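Local coordinates for putative uncharacterized protein smu.1108c (Streptococcus mutans, PDB 3L7Y) that is an uncharacterised haloacid dehalogenase-like hydrolase that binds magnesium and probably acts as a phosphatase, at residues T97-N102 against Q234-R239; E121-I126 against E180-L185; Y128-K133 against A195-A200; V138-G143 against G147-G152. All coordinates share one frame; numbering follows the deposited sequence.

How the contacts relate
From the N terminus, strands 39-42 and 73-77 start the large core sheet and strand 97-100 joins it. The chain then leaves for helix 120-133, hairpin 138-150, strand 182-188 and helix 194-202, and comes back at helix 229-239. There contact 1 closes the longest loop, and the other three contacts nest inside it. Contact 2 ties helix 120-133 to strand 182-188. Contact 3 ties the same helix to helix 194-202, so contacts 2 and 3 cross along the chain. Contact 4 closes the short hairpin inside both their loops. Contacts 2 to 4 belong to the second sheet and its helices. Glu101 OE1 meets Lys184 NZ in a salt bridge at 2.8 Å, linking contacts 1 and 2.

Contact 1. Residues T97-N102 against Q234-R239; sequences TFVGEN and QQLLKR
Thr97 and Leu236 are the closest pair of backbone positions here, with their CA atoms 9.3 Å apart. Thr97 lies on strand 97-100 and Leu236 on helix 229-239. The gap is filled by side chains, and the joint is wholly apolar.

Leu236 carries the contact from the helix. It reaches tip to tip with Thr97, whose CG2 is 4.0 Å from Leu236 CD1 and as far from CD2. The methyl of Thr97 therefore meets both ends of the leucine fork. Val99 is two residues further along the strand, on the same face. Its CG2 lies 3.9 Å from Leu236 CD1, and the two side chains slide past each other in opposite directions. With OG1 beside the backbone N (chi1 -63°) and CG2 anti to it, Thr97 gives its methyl to the helix and its hydroxyl to Ser108 OG in the neighbouring strand.

Leu236 also touches Val75 of strand 73-77 and Leu113 of strand 111-115, so it spans several strands. The side chain of Val99 is about 9 Å from that of the magnesium ligand Asp43. This is helix-on-sheet packing in the Rossmann-like core of the haloacid dehalogenase fold.

Contact 2. Residues E121-I126 against E180-L185; sequences EDIASI and ERFFKL
Ile123 and Ile126 of helix 120-133 press on Phe182 and Leu185, and all the contacts across the two segments are apolar. Ile123 uses both its branches. Its CD1 methyl is 3.9 Å from Phe182 CB and reaches the ring atom CD1 at a similar distance, and the two side chains cross at about a right angle. Its CG2 methyl lies 4.1 Å from Leu185 CD2. Ile123 CG1 is anti to the carbonyl carbon (chi1 -58°) and Ile123 CG2 is anti to the backbone N. This splits the two branches between the two partners.

Ile126 adds one contact a helical turn further on. Its CG2 is 3.8 Å from Leu185 CD1, and the two side chains run past each other in opposite directions. Each methyl of Leu185 thus receives a different isoleucine. The Phe182 ring has the carbonyl carbon of Glu180 over one face, toward the rim.

Two charged side chains have partners outside the segments: Asp122 OD2 forms a salt bridge with Arg209 NH1, and Arg181 NH1 forms one with Glu144 OE1.

The chain turns a corner at Phe183, next to strand 138-143, where the backbones of Phe183 and Lys184 bond to Ser142. Phe182 and Leu185 both touch Leu141 of that strand, and Ile126 also packs on Leu210 of strand 210-214. The helix therefore lies across several strands of the second sheet.

Contact 3. Residues Y128-K133 against A195-A200; sequences YFIEEK and AQIMKA
The ring of Phe129 is the flat group that reaches Ala200. One face is covered toward its rim by Lys133 CB of the same helix, 4.1 Å above the ring plane. On the side of helix 194-202, Ala200 O approaches obliquely and is 3.9 Å from Phe129 CE2. The ring atom CZ is 4.2 Å from Ala200 CB. The end of the ring therefore touches both the methyl and the backbone of Ala200. Phe129 CG is anti to the backbone N (chi1 173°), which carries the ring out from helix 120-133 toward the other helix. Tyr204 stacks on the Phe129 ring as well.

The two helices lie side by side on one face of the second, six-stranded sheet. This is the alpha/beta cap expected of a haloacid dehalogenase relative in the Cof group. Ile130 and Ile197 fill the buried layer between helices and strands. Both touch Leu187 of strand 182-188. Ile130 also packs on Ile139, and Ile197 on Ile220.

Between these two isoleucines the approach is loose. Ile130 CD1 lies 4.4 Å from Ile197 CG2. The CB of Ile130 does not aim straight at the other helix, but the end of its chain comes nearer. The closest CA atoms, those of Ile130 and Ile197, are 8.8 Å apart. Ala200 and Ile197 also touch Tyr134, just past the end of helix 120-133.

Contact 4. Residues V138-G143 against G147-G152; sequences VIALSG and GYLKKG
Leu149 and Ala140 meet on one face of the sheet, while Leu141 and Tyr148 stand together on the other. On the first face, Leu149 CD2 lies 3.6 Å from Ala140 CB. The same methyl is 4.1 Å from Val138 CG1, and the valine crosses the leucine at a slant. One branch of Leu149 thus covers two residues of the facing strand, which point to the same face. The leucine also packs on Leu168 and Leu170 of strand 168-171.

On the other face, Leu141 CD1 is 4.2 Å from Tyr148 CB. The tyrosine ring is turned so that its edge faces the backbone: Tyr148 CD1 is 4.1 Å from Leu141 O, which lies near the ring plane. The hydroxyl at the far end is hydrogen-bonded to Glu180 OE1.

The segments form an antiparallel beta hairpin with a short connection, in the six-stranded sheet of the cap, as expected for a haloacid dehalogenase relative of the Cof group. Leu141 and Tyr148 are a hydrogen-bonded pair. Leu141 N donates to Tyr148 O at 3.0 Å and 159°, in the carbonyl plane and on a lone pair. Tyr148 N donates to Leu141 O at 3.0 Å and 147°, also in the carbonyl plane. Ser142 and Gly147 follow as a non-hydrogen-bonded pair.

Towards the open end of the hairpin, a water takes the place of a direct backbone bond. It donates to Ile139 O at 2.8 Å and accepts from Lys150 N at 2.6 Å. Leu141 also touches Ile127 of helix 120-133, which covers its face of the sheet.

Contact 1. Residues T97-N102 against Q234-R239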
loop_
_atom_site.group_PDB
_atom_site.type_symbol
_atom_site.label_atom_id
_atom_site.label_comp_id
_atom_site.label_asym_id
_atom_site.label_seq_id
_atom_site.Cartn_x
_atom_site.Cartn_y
_atom_site.Cartn_z
ATOM N N THR A 97 -13.806 1.504 1.847
ATOM C CA THR A 97 -12.798 2.248 2.581
ATOM C C THR A 97 -11.449 1.964 1.946
ATOM O O THR A 97 -11.157 0.825 1.574
ATOM C CB THR A 97 -12.754 1.848 4.057
ATOM O OG1 THR A 97 -13.999 2.176 4.676
ATOM C CG2 THR A 97 -11.599 2.579 4.780
ATOM N N PHE A 98 -10.633 3.002 1.825
ATOM C CA PHE A 98 -9.338 2.897 1.174
ATOM C C PHE A 98 -8.228 3.282 2.136
ATOM O O PHE A 98 -8.293 4.328 2.781
ATOM C CB PHE A 98 -9.281 3.858 -0.016
ATOM C CG PHE A 98 -10.107 3.433 -1.199
ATOM C CD1 PHE A 98 -9.559 2.650 -2.190
ATOM C CD2 PHE A 98 -11.413 3.848 -1.334
ATOM C CE1 PHE A 98 -10.299 2.274 -3.294
ATOM C CE2 PHE A 98 -12.160 3.474 -2.433
ATOM C CZ PHE A 98 -11.599 2.684 -3.416
ATOM N N VAL A 99 -7.214 2.434 2.234
ATOM C CA VAL A 99 -5.982 2.795 2.932
ATOM C C VAL A 99 -4.904 2.903 1.861
ATOM O O VAL A 99 -4.516 1.884 1.263
ATOM C CB VAL A 99 -5.584 1.722 3.984
ATOM C CG1 VAL A 99 -4.229 2.067 4.637
ATOM C CG2 VAL A 99 -6.670 1.592 5.042
ATOM N N GLY A 100 -4.454 4.129 1.582
ATOM C CA GLY A 100 -3.399 4.336 0.605
ATOM C C GLY A 100 -2.090 4.765 1.245
ATOM O O GLY A 100 -2.062 5.094 2.423
ATOM N N GLU A 101 -1.011 4.783 0.464
ATOM C CA GLU A 101 0.302 5.230 0.951
ATOM C C GLU A 101 0.834 4.328 2.075
ATOM O O GLU A 101 1.708 4.725 2.854
ATOM C CB GLU A 101 0.254 6.691 1.410
ATOM C CG GLU A 101 -0.520 7.643 0.489
ATOM C CD GLU A 101 0.169 7.936 -0.834
ATOM O OE1 GLU A 101 1.366 7.636 -0.978
ATOM O OE2 GLU A 101 -0.501 8.479 -1.739
ATOM N N ASN A 102 0.328 3.097 2.110
ATOM C CA ASN A 102 0.605 2.120 3.176
ATOM C C ASN A 102 -0.079 2.434 4.486
ATOM O O ASN A 102 -0.022 1.629 5.426
ATOM C CB ASN A 102 2.105 1.916 3.422
ATOM C CG ASN A 102 2.831 1.390 2.203
ATOM O OD1 ASN A 102 2.578 0.280 1.742
ATOM N ND2 ASN A 102 3.734 2.194 1.665
ATOM N N GLN A 234 -5.771 -1.052 12.451
ATOM C CA GLN A 234 -6.032 -0.813 13.870
ATOM C C GLN A 234 -6.912 0.424 14.040
ATOM O O GLN A 234 -7.910 0.409 14.760
ATOM C CB GLN A 234 -4.717 -0.657 14.648
ATOM C CG GLN A 234 -3.909 -1.936 14.727
ATOM C CD GLN A 234 -2.649 -1.792 15.559
ATOM O OE1 GLN A 234 -2.246 -2.725 16.254
ATOM N NE2 GLN A 234 -2.023 -0.622 15.498
ATOM N N GLN A 235 -6.554 1.502 13.352
ATOM C CA GLN A 235 -7.343 2.716 13.431
ATOM C C GLN A 235 -8.798 2.478 13.020
ATOM O O GLN A 235 -9.728 3.027 13.611
ATOM C CB GLN A 235 -6.718 3.786 12.547
ATOM C CG GLN A 235 -5.347 4.224 13.031
ATOM C CD GLN A 235 -5.412 4.841 14.408
ATOM O OE1 GLN A 235 -4.655 4.467 15.310
ATOM N NE2 GLN A 235 -6.339 5.774 14.588
ATOM N N LEU A 236 -8.999 1.649 12.007
ATOM C CA LEU A 236 -10.348 1.421 11.498
ATOM C C LEU A 236 -11.139 0.505 12.433
ATOM O O LEU A 236 -12.303 0.777 12.747
ATOM C CB LEU A 236 -10.294 0.870 10.075
ATOM C CG LEU A 236 -9.796 1.862 9.016
ATOM C CD1 LEU A 236 -9.413 1.125 7.752
ATOM C CD2 LEU A 236 -10.873 2.910 8.719
ATOM N N LEU A 237 -10.498 -0.571 12.881
ATOM C CA LEU A 237 -11.078 -1.441 13.893
ATOM C C LEU A 237 -11.479 -0.636 15.133
ATOM O O LEU A 237 -12.596 -0.768 15.637
ATOM C CB LEU A 237 -10.084 -2.547 14.278
ATOM C CG LEU A 237 -9.749 -3.591 13.200
ATOM C CD1 LEU A 237 -8.660 -4.556 13.659
ATOM C CD2 LEU A 237 -10.995 -4.360 12.771
ATOM N N LYS A 238 -10.563 0.198 15.621
ATOM C CA LYS A 238 -10.819 1.006 16.818
ATOM C C LYS A 238 -11.994 1.945 16.597
ATOM O O LYS A 238 -12.797 2.192 17.491
ATOM C CB LYS A 238 -9.564 1.801 17.207
ATOM C CG LYS A 238 -9.772 2.792 18.351
ATOM C CD LYS A 238 -8.481 3.551 18.663
ATOM C CE LYS A 238 -8.685 4.616 19.738
ATOM N NZ LYS A 238 -9.071 4.046 21.063
ATOM N N ARG A 239 -12.109 2.454 15.381
ATOM C CA ARG A 239 -13.172 3.389 15.053
ATOM C C ARG A 239 -14.522 2.690 14.870
ATOM O O ARG A 239 -15.563 3.240 15.217
ATOM C CB ARG A 239 -12.781 4.183 13.807
ATOM C CG ARG A 239 -13.916 4.919 13.136
ATOM C CD ARG A 239 -13.443 5.531 11.825
ATOM N NE ARG A 239 -12.159 6.211 11.975
ATOM C CZ ARG A 239 -12.026 7.523 12.148
ATOM N NH1 ARG A 239 -13.101 8.301 12.187
ATOM N NH2 ARG A 239 -10.819 8.057 12.276
#

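Contact 2. Residues E121-I126 against E180-L185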
loop_
_atom_site.group_PDB
_atom_site.type_symbol
_atom_site.label_atom_id
_atom_site.label_comp_id
_atom_site.label_asym_id
_atom_site.label_seq_id
_atom_site.Cartn_x
_atom_site.Cartn_y
_atom_site.Cartn_z
ATOM N N GLU A 121 11.133 19.245 6.168
ATOM C CA GLU A 121 12.531 19.195 6.618
ATOM C C GLU A 121 13.049 17.756 6.593
ATOM O O GLU A 121 14.203 17.511 6.266
ATOM C CB GLU A 121 12.660 19.763 8.032
ATOM C CG GLU A 121 11.680 19.156 9.049
ATOM C CD GLU A 121 10.343 19.912 9.179
ATOM O OE1 GLU A 121 9.813 20.429 8.165
ATOM O OE2 GLU A 121 9.809 19.971 10.313
ATOM N N ASP A 122 12.190 16.805 6.945
ATOM C CA ASP A 122 12.589 15.392 6.973
ATOM C C ASP A 122 12.773 14.848 5.567
ATOM O O ASP A 122 13.757 14.164 5.258
ATOM C CB ASP A 122 11.548 14.570 7.732
ATOM C CG ASP A 122 11.571 14.858 9.221
ATOM O OD1 ASP A 122 12.646 15.234 9.711
ATOM O OD2 ASP A 122 10.533 14.718 9.893
ATOM N N ILE A 123 11.800 15.143 4.720
ATOM C CA ILE A 123 11.874 14.799 3.312
ATOM C C ILE A 123 13.151 15.354 2.669
ATOM O O ILE A 123 13.853 14.654 1.948
ATOM C CB ILE A 123 10.647 15.363 2.574
ATOM C CG1 ILE A 123 9.359 14.819 3.194
ATOM C CG2 ILE A 123 10.715 15.060 1.086
ATOM C CD1 ILE A 123 8.117 15.357 2.540
ATOM N N ALA A 124 13.452 16.620 2.918
ATOM C CA ALA A 124 14.615 17.226 2.295
ATOM C C ALA A 124 15.849 16.509 2.800
ATOM O O ALA A 124 16.802 16.266 2.059
ATOM C CB ALA A 124 14.683 18.716 2.628
ATOM N N SER A 125 15.824 16.134 4.072
ATOM C CA SER A 125 17.005 15.525 4.663
ATOM C C SER A 125 17.246 14.069 4.202
ATOM O O SER A 125 18.381 13.704 3.907
ATOM C CB SER A 125 16.981 15.671 6.186
ATOM O OG SER A 125 17.811 14.699 6.789
ATOM N N ILE A 126 16.199 13.248 4.129
ATOM C CA ILE A 126 16.376 11.869 3.648
ATOM C C ILE A 126 16.722 11.873 2.155
ATOM O O ILE A 126 17.447 11.010 1.678
ATOM C CB ILE A 126 15.122 10.989 3.868
ATOM C CG1 ILE A 126 15.466 9.493 3.684
ATOM C CG2 ILE A 126 14.028 11.373 2.884
ATOM C CD1 ILE A 126 16.362 8.939 4.728
ATOM N N GLU A 180 3.611 21.100 -2.973
ATOM C CA GLU A 180 2.631 20.086 -2.589
ATOM C C GLU A 180 2.967 19.428 -1.255
ATOM O O GLU A 180 4.091 19.533 -0.768
ATOM C CB GLU A 180 2.520 19.021 -3.674
ATOM C CG GLU A 180 1.270 18.169 -3.573
ATOM C CD GLU A 180 0.958 17.500 -4.880
ATOM O OE1 GLU A 180 1.145 18.148 -5.932
ATOM O OE2 GLU A 180 0.552 16.327 -4.865
ATOM N N ARG A 181 1.976 18.763 -0.666
ATOM C CA ARG A 181 2.157 17.999 0.563
ATOM C C ARG A 181 2.327 16.530 0.183
ATOM O O ARG A 181 1.676 16.043 -0.746
ATOM C CB ARG A 181 0.947 18.168 1.474
ATOM C CG ARG A 181 0.429 19.599 1.526
ATOM C CD ARG A 181 -1.089 19.637 1.396
ATOM N NE ARG A 181 -1.751 19.808 2.683
ATOM C CZ ARG A 181 -3.064 19.708 2.868
ATOM N NH1 ARG A 181 -3.862 19.415 1.851
ATOM N NH2 ARG A 181 -3.577 19.882 4.078
ATOM N N PHE A 182 3.191 15.830 0.915
ATOM C CA PHE A 182 3.633 14.504 0.510
ATOM C C PHE A 182 3.300 13.433 1.540
ATOM O O PHE A 182 3.570 13.591 2.733
ATOM C CB PHE A 182 5.139 14.516 0.221
ATOM C CG PHE A 182 5.540 15.517 -0.819
ATOM C CD1 PHE A 182 6.031 16.755 -0.450
ATOM C CD2 PHE A 182 5.407 15.225 -2.166
ATOM C CE1 PHE A 182 6.390 17.685 -1.402
ATOM C CE2 PHE A 182 5.768 16.150 -3.127
ATOM C CZ PHE A 182 6.256 17.384 -2.743
ATOM N N PHE A 183 2.732 12.330 1.068
ATOM C CA PHE A 183 2.385 11.215 1.949
ATOM C C PHE A 183 3.548 10.267 2.173
ATOM O O PHE A 183 3.704 9.697 3.265
ATOM C CB PHE A 183 1.244 10.415 1.351
ATOM C CG PHE A 183 -0.085 11.077 1.461
ATOM C CD1 PHE A 183 -0.815 11.383 0.317
ATOM C CD2 PHE A 183 -0.623 11.375 2.699
ATOM C CE1 PHE A 183 -2.069 11.970 0.416
ATOM C CE2 PHE A 183 -1.862 11.987 2.802
ATOM C CZ PHE A 183 -2.595 12.264 1.657
ATOM N N LYS A 184 4.338 10.065 1.123
ATOM C CA LYS A 184 5.434 9.109 1.157
ATOM C C LYS A 184 6.423 9.407 0.038
ATOM O O LYS A 184 6.149 10.230 -0.843
ATOM C CB LYS A 184 4.888 7.683 0.987
ATOM C CG LYS A 184 4.601 7.279 -0.468
ATOM C CD LYS A 184 4.277 5.775 -0.558
ATOM C CE LYS A 184 4.073 5.296 -1.994
ATOM N NZ LYS A 184 2.893 5.933 -2.634
ATOM N N LEU A 185 7.575 8.744 0.079
ATOM C CA LEU A 185 8.467 8.703 -1.075
ATOM C C LEU A 185 8.640 7.274 -1.546
ATOM O O LEU A 185 8.388 6.334 -0.802
ATOM C CB LEU A 185 9.858 9.253 -0.750
ATOM C CG LEU A 185 10.025 10.437 0.205
ATOM C CD1 LEU A 185 11.458 10.928 0.107
ATOM C CD2 LEU A 185 9.045 11.534 -0.138
#

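Contact 3. Residues Y128-K133 against A195-A200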
loop_
_atom_site.group_PDB
_atom_site.type_symbol
_atom_site.label_atom_id
_atom_site.label_comp_id
_atom_site.label_asym_id
_atom_site.label_seq_id
_atom_site.Cartn_x
_atom_site.Cartn_y
_atom_site.Cartn_z
ATOM N N TYR A 128 18.534 14.236 0.604
ATOM C CA TYR A 128 19.939 14.627 0.504
ATOM C C TYR A 128 20.815 13.416 0.814
ATOM O O TYR A 128 21.830 13.167 0.169
ATOM C CB TYR A 128 20.251 15.763 1.476
ATOM C CG TYR A 128 21.704 16.155 1.476
ATOM C CD1 TYR A 128 22.190 17.079 0.567
ATOM C CD2 TYR A 128 22.597 15.581 2.372
ATOM C CE1 TYR A 128 23.532 17.434 0.556
ATOM C CE2 TYR A 128 23.931 15.926 2.371
ATOM C CZ TYR A 128 24.394 16.853 1.462
ATOM O OH TYR A 128 25.724 17.199 1.458
ATOM N N PHE A 129 20.387 12.646 1.802
ATOM C CA PHE A 129 21.115 11.463 2.208
ATOM C C PHE A 129 21.142 10.398 1.097
ATOM O O PHE A 129 22.188 9.842 0.795
ATOM C CB PHE A 129 20.483 10.901 3.478
ATOM C CG PHE A 129 21.048 9.602 3.891
ATOM C CD1 PHE A 129 22.331 9.530 4.402
ATOM C CD2 PHE A 129 20.306 8.439 3.767
ATOM C CE1 PHE A 129 22.870 8.299 4.786
ATOM C CE2 PHE A 129 20.829 7.218 4.152
ATOM C CZ PHE A 129 22.115 7.146 4.662
ATOM N N ILE A 130 19.993 10.123 0.482
ATOM C CA ILE A 130 19.936 9.129 -0.591
ATOM C C ILE A 130 20.709 9.576 -1.839
ATOM O O ILE A 130 21.442 8.788 -2.440
ATOM C CB ILE A 130 18.488 8.787 -0.978
ATOM C CG1 ILE A 130 17.747 8.192 0.227
ATOM C CG2 ILE A 130 18.458 7.821 -2.199
ATOM C CD1 ILE A 130 18.254 6.815 0.640
ATOM N N GLU A 131 20.542 10.838 -2.228
ATOM C CA GLU A 131 21.288 11.373 -3.362
ATOM C C GLU A 131 22.799 11.252 -3.138
ATOM O O GLU A 131 23.532 10.856 -4.036
ATOM C CB GLU A 131 20.876 12.827 -3.663
ATOM C CG GLU A 131 19.409 12.964 -4.092
ATOM C CD GLU A 131 19.050 14.374 -4.585
ATOM O OE1 GLU A 131 18.334 14.489 -5.602
ATOM O OE2 GLU A 131 19.474 15.366 -3.957
ATOM N N GLU A 132 23.258 11.566 -1.934
ATOM C CA GLU A 132 24.686 11.501 -1.620
ATOM C C GLU A 132 25.197 10.079 -1.438
ATOM O O GLU A 132 26.283 9.751 -1.916
ATOM C CB GLU A 132 25.002 12.296 -0.344
ATOM C CG GLU A 132 24.741 13.764 -0.476
ATOM C CD GLU A 132 25.652 14.420 -1.496
ATOM O OE1 GLU A 132 25.222 14.607 -2.662
ATOM O OE2 GLU A 132 26.804 14.735 -1.124
ATOM N N LYS A 133 24.432 9.248 -0.733
ATOM C CA LYS A 133 24.910 7.904 -0.345
ATOM C C LYS A 133 24.488 6.776 -1.285
ATOM O O LYS A 133 25.239 5.824 -1.495
ATOM C CB LYS A 133 24.496 7.568 1.090
ATOM N N ALA A 195 17.495 -4.385 1.167
ATOM C CA ALA A 195 17.699 -4.513 2.611
ATOM C C ALA A 195 18.735 -3.518 3.109
ATOM O O ALA A 195 18.515 -2.832 4.107
ATOM C CB ALA A 195 18.111 -5.937 2.980
ATOM N N GLN A 196 19.856 -3.433 2.401
ATOM C CA GLN A 196 20.939 -2.543 2.794
ATOM C C GLN A 196 20.498 -1.090 2.874
ATOM O O GLN A 196 20.900 -0.352 3.778
ATOM C CB GLN A 196 22.106 -2.640 1.814
ATOM C CG GLN A 196 23.186 -1.616 2.132
ATOM C CD GLN A 196 24.302 -1.540 1.101
ATOM O OE1 GLN A 196 25.174 -0.663 1.179
ATOM N NE2 GLN A 196 24.285 -2.452 0.133
ATOM N N ILE A 197 19.692 -0.672 1.906
ATOM C CA ILE A 197 19.309 0.738 1.812
ATOM C C ILE A 197 18.262 1.053 2.859
ATOM O O ILE A 197 18.220 2.158 3.414
ATOM C CB ILE A 197 18.750 1.061 0.418
ATOM C CG1 ILE A 197 19.859 0.966 -0.627
ATOM C CG2 ILE A 197 18.075 2.442 0.402
ATOM C CD1 ILE A 197 19.332 0.946 -2.046
ATOM N N MET A 198 17.388 0.079 3.110
ATOM C CA MET A 198 16.414 0.215 4.173
ATOM C C MET A 198 17.088 0.340 5.538
ATOM O O MET A 198 16.666 1.152 6.364
ATOM C CB MET A 198 15.397 -0.924 4.148
ATOM C CG MET A 198 14.332 -0.717 3.085
ATOM S SD MET A 198 12.881 -1.762 3.259
ATOM C CE MET A 198 13.511 -3.284 2.534
ATOM N N LYS A 199 18.127 -0.451 5.775
ATOM C CA LYS A 199 18.866 -0.342 7.033
ATOM C C LYS A 199 19.573 1.010 7.149
ATOM O O LYS A 199 19.593 1.617 8.222
ATOM C CB LYS A 199 19.882 -1.468 7.200
ATOM C CG LYS A 199 20.784 -1.254 8.417
ATOM C CD LYS A 199 21.422 -2.546 8.899
ATOM C CE LYS A 199 21.674 -2.504 10.414
ATOM N NZ LYS A 199 22.617 -1.416 10.813
ATOM N N ALA A 200 20.152 1.477 6.042
ATOM C CA ALA A 200 20.796 2.792 6.012
ATOM C C ALA A 200 19.797 3.892 6.384
ATOM O O ALA A 200 20.115 4.832 7.126
ATOM C CB ALA A 200 21.387 3.051 4.639
#

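Contact 4. Residues V138-G143 against G147-G152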
loop_
_atom_site.group_PDB
_atom_site.type_symbol
_atom_site.label_atom_id
_atom_site.label_comp_id
_atom_site.label_asym_id
_atom_site.label_seq_id
_atom_site.Cartn_x
_atom_site.Cartn_y
_atom_site.Cartn_z
ATOM N N VAL A 138 16.438 5.669 -7.689
ATOM C CA VAL A 138 15.546 6.655 -8.280
ATOM C C VAL A 138 14.531 7.097 -7.236
ATOM O O VAL A 138 13.839 6.269 -6.615
ATOM C CB VAL A 138 14.814 6.102 -9.521
ATOM C CG1 VAL A 138 13.851 7.142 -10.063
ATOM C CG2 VAL A 138 15.824 5.720 -10.596
ATOM N N ILE A 139 14.433 8.407 -7.048
ATOM C CA ILE A 139 13.589 8.960 -6.006
ATOM C C ILE A 139 12.302 9.548 -6.563
ATOM O O ILE A 139 12.326 10.466 -7.383
ATOM C CB ILE A 139 14.327 10.073 -5.227
ATOM C CG1 ILE A 139 15.586 9.516 -4.536
ATOM C CG2 ILE A 139 13.383 10.729 -4.226
ATOM C CD1 ILE A 139 16.593 10.612 -4.072
ATOM N N ALA A 140 11.173 9.042 -6.094
ATOM C CA ALA A 140 9.889 9.623 -6.459
ATOM C C ALA A 140 9.127 10.102 -5.224
ATOM O O ALA A 140 9.070 9.412 -4.203
ATOM C CB ALA A 140 9.064 8.639 -7.261
ATOM N N LEU A 141 8.566 11.304 -5.316
ATOM C CA LEU A 141 7.779 11.873 -4.230
ATOM C C LEU A 141 6.294 11.685 -4.522
ATOM O O LEU A 141 5.825 11.977 -5.629
ATOM C CB LEU A 141 8.098 13.353 -4.071
ATOM C CG LEU A 141 9.575 13.693 -4.163
ATOM C CD1 LEU A 141 9.794 15.206 -4.178
ATOM C CD2 LEU A 141 10.307 13.045 -3.002
ATOM N N SER A 142 5.556 11.184 -3.540
ATOM C CA SER A 142 4.138 10.922 -3.724
ATOM C C SER A 142 3.319 11.982 -2.990
ATOM O O SER A 142 3.177 11.930 -1.766
ATOM C CB SER A 142 3.783 9.497 -3.257
ATOM O OG SER A 142 2.425 9.183 -3.517
ATOM N N GLY A 143 2.801 12.954 -3.748
ATOM C CA GLY A 143 2.110 14.101 -3.182
ATOM C C GLY A 143 0.606 13.917 -3.153
ATOM O O GLY A 143 0.076 12.883 -3.564
ATOM N N GLY A 147 2.733 12.999 -8.467
ATOM C CA GLY A 147 4.049 12.502 -8.131
ATOM C C GLY A 147 5.140 13.293 -8.823
ATOM O O GLY A 147 4.891 13.967 -9.827
ATOM N N TYR A 148 6.357 13.205 -8.291
ATOM C CA TYR A 148 7.486 13.953 -8.826
ATOM C C TYR A 148 8.712 13.066 -9.024
ATOM O O TYR A 148 9.038 12.238 -8.176
ATOM C CB TYR A 148 7.832 15.122 -7.894
ATOM C CG TYR A 148 6.715 16.135 -7.732
ATOM C CD1 TYR A 148 5.645 15.884 -6.885
ATOM C CD2 TYR A 148 6.735 17.342 -8.432
ATOM C CE1 TYR A 148 4.623 16.802 -6.731
ATOM C CE2 TYR A 148 5.710 18.274 -8.289
ATOM C CZ TYR A 148 4.660 17.992 -7.434
ATOM O OH TYR A 148 3.642 18.894 -7.270
ATOM N N LEU A 149 9.376 13.246 -10.159
ATOM C CA LEU A 149 10.664 12.626 -10.442
ATOM C C LEU A 149 11.627 13.745 -10.792
ATOM O O LEU A 149 11.199 14.854 -11.128
ATOM C CB LEU A 149 10.552 11.692 -11.650
ATOM C CG LEU A 149 9.822 10.373 -11.427
ATOM C CD1 LEU A 149 9.634 9.629 -12.749
ATOM C CD2 LEU A 149 10.590 9.527 -10.421
ATOM N N LYS A 150 12.921 13.461 -10.738
ATOM C CA LYS A 150 13.907 14.451 -11.135
ATOM C C LYS A 150 14.119 14.326 -12.636
ATOM O O LYS A 150 14.144 13.217 -13.171
ATOM C CB LYS A 150 15.216 14.231 -10.384
ATOM C CG LYS A 150 15.928 15.506 -9.973
ATOM C CD LYS A 150 16.963 15.235 -8.880
ATOM N N LYS A 151 14.253 15.453 -13.327
ATOM C CA LYS A 151 14.599 15.402 -14.738
ATOM C C LYS A 151 15.945 14.702 -14.871
ATOM O O LYS A 151 16.832 14.876 -14.030
ATOM C CB LYS A 151 14.652 16.805 -15.349
ATOM N N GLY A 152 16.094 13.903 -15.923
ATOM C CA GLY A 152 17.316 13.140 -16.116
ATOM C C GLY A 152 17.102 11.645 -15.945
ATOM O O GLY A 152 17.851 10.837 -16.482
HETATM O O HOH W 1 13.861 11.302 -9.532
#